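Nonsense-mediated mRNA decay protein 2 (Saccharomyces cerevisiae, PDB 4LUN) takes part in nonsense-mediated decay of mRNAs that carry premature stop codons and interacts through its C-terminus with the helicase UPF1. Local coordinates at residues D3-K6 / K7-H10. Sequence-based numbering, arbitrary orientation.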
loop_
_atom_site.group_PDB
_atom_site.type_symbol
_atom_site.label_atom_id
_atom_site.label_comp_id
_atom_site.label_asym_id
_atom_site.label_seq_id
_atom_site.Cartn_x
_atom_site.Cartn_y
_atom_site.Cartn_z
ATOM N N ASP A 3 -15.512 -5.370 -11.096
ATOM C CA ASP A 3 -14.581 -6.418 -11.510
ATOM C C ASP A 3 -14.560 -6.586 -13.033
ATOM O O ASP A 3 -13.539 -6.942 -13.600
ATOM C CB ASP A 3 -14.907 -7.754 -10.826
ATOM C CG ASP A 3 -14.566 -7.757 -9.333
ATOM O OD1 ASP A 3 -13.780 -6.893 -8.891
ATOM O OD2 ASP A 3 -15.077 -8.635 -8.606
ATOM N N GLY A 4 -15.690 -6.330 -13.685
ATOM C CA GLY A 4 -15.767 -6.407 -15.132
ATOM C C GLY A 4 -14.835 -5.422 -15.809
ATOM O O GLY A 4 -14.127 -5.774 -16.755
ATOM N N ARG A 5 -14.830 -4.186 -15.323
ATOM C CA ARG A 5 -13.956 -3.152 -15.870
ATOM C C ARG A 5 -12.489 -3.431 -15.528
ATOM O O ARG A 5 -11.595 -3.164 -16.336
ATOM C CB ARG A 5 -14.372 -1.771 -15.353
ATOM C CG ARG A 5 -13.530 -0.625 -15.891
ATOM C CD ARG A 5 -13.537 -0.580 -17.411
ATOM N NE ARG A 5 -12.723 0.520 -17.916
ATOM C CZ ARG A 5 -12.374 0.678 -19.188
ATOM N NH1 ARG A 5 -12.759 -0.205 -20.101
ATOM N NH2 ARG A 5 -11.632 1.717 -19.544
ATOM N N LYS A 6 -12.241 -3.965 -14.336
ATOM C CA LYS A 6 -10.891 -4.388 -13.976
ATOM C C LYS A 6 -10.380 -5.403 -14.985
ATOM O O LYS A 6 -9.247 -5.312 -15.459
ATOM C CB LYS A 6 -10.860 -5.016 -12.577
ATOM C CG LYS A 6 -10.829 -4.026 -11.426
ATOM C CD LYS A 6 -10.542 -4.749 -10.115
ATOM C CE LYS A 6 -10.407 -3.777 -8.958
ATOM N NZ LYS A 6 -11.377 -2.654 -9.076
ATOM N N LYS A 7 -11.224 -6.373 -15.322
ATOM C CA LYS A 7 -10.830 -7.422 -16.261
ATOM C C LYS A 7 -10.647 -6.885 -17.684
ATOM O O LYS A 7 -9.726 -7.301 -18.399
ATOM C CB LYS A 7 -11.810 -8.600 -16.200
ATOM C CG LYS A 7 -11.753 -9.354 -14.873
ATOM C CD LYS A 7 -12.775 -10.483 -14.800
ATOM C CE LYS A 7 -13.839 -10.190 -13.755
ATOM N NZ LYS A 7 -13.843 -11.211 -12.668
ATOM N N GLU A 8 -11.507 -5.954 -18.093
ATOM C CA GLU A 8 -11.352 -5.290 -19.384
ATOM C C GLU A 8 -9.989 -4.614 -19.497
ATOM O O GLU A 8 -9.279 -4.785 -20.488
ATOM C CB GLU A 8 -12.434 -4.223 -19.581
ATOM C CG GLU A 8 -13.826 -4.747 -19.887
ATOM C CD GLU A 8 -14.815 -3.617 -20.146
ATOM O OE1 GLU A 8 -14.370 -2.510 -20.526
ATOM O OE2 GLU A 8 -16.033 -3.835 -19.965
ATOM N N LEU A 9 -9.639 -3.830 -18.479
ATOM C CA LEU A 9 -8.358 -3.130 -18.447
ATOM C C LEU A 9 -7.200 -4.109 -18.355
ATOM O O LEU A 9 -6.163 -3.908 -18.993
ATOM C CB LEU A 9 -8.297 -2.181 -17.250
ATOM C CG LEU A 9 -9.112 -0.891 -17.356
ATOM C CD1 LEU A 9 -9.085 -0.144 -16.033
ATOM C CD2 LEU A 9 -8.571 -0.010 -18.473
ATOM N N HIS A 10 -7.368 -5.145 -17.539
ATOM C CA HIS A 10 -6.336 -6.174 -17.396
ATOM C C HIS A 10 -5.996 -6.789 -18.752
ATOM O O HIS A 10 -4.823 -6.962 -19.088
ATOM C CB HIS A 10 -6.747 -7.248 -16.385
ATOM C CG HIS A 10 -5.616 -8.134 -15.968
ATOM N ND1 HIS A 10 -5.188 -9.203 -16.725
ATOM C CD2 HIS A 10 -4.805 -8.094 -14.884
ATOM C CE1 HIS A 10 -4.164 -9.785 -16.125
ATOM N NE2 HIS A 10 -3.910 -9.124 -15.009
#
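Arg5 and Glu8, three residues apart on helix 3-17, form a salt bridge. Arg5 NH1 donates to Glu8 OE1 at 2.8 Å, with a bent N-H...O angle of 144°. The oxygen lies in the guanidinium plane, but the carboxylate is turned almost perpendicular to that plane, 86° away. Arg5 CG stands anti to the backbone N, and a bend at chi2 (57°) carries the chain along the helix toward Glu8 and Leu9.

On one face of the guanidinium lies a single methyl, Leu9 CD2, offset toward the rim, 3.7 Å from Arg5 NH2.

The backbone bonds are those of a regular alpha-helix. Lys7 N, Glu8 N, Leu9 N and His10 N donate to Asp3 O, Gly4 O, Arg5 O and Lys6 O, respectively. The Lys7 chain, bent at chi3 and chi4, folds back against the same Asp3 carbonyl, its CE 3.3 Å from Asp3 O.

Outside partners tie this first helix of the Upf2 N-terminal MIF4G-domain construct to the rest of the chain. Asp3 OD1 accepts a hydrogen bond from Trp222 NE1, and Lys6, Lys7 and His10 touch the loop residue Leu225. Helix 87-104 packs against Leu9 through Val94 and Ser98, and its Glu95 forms a second salt bridge with Arg5.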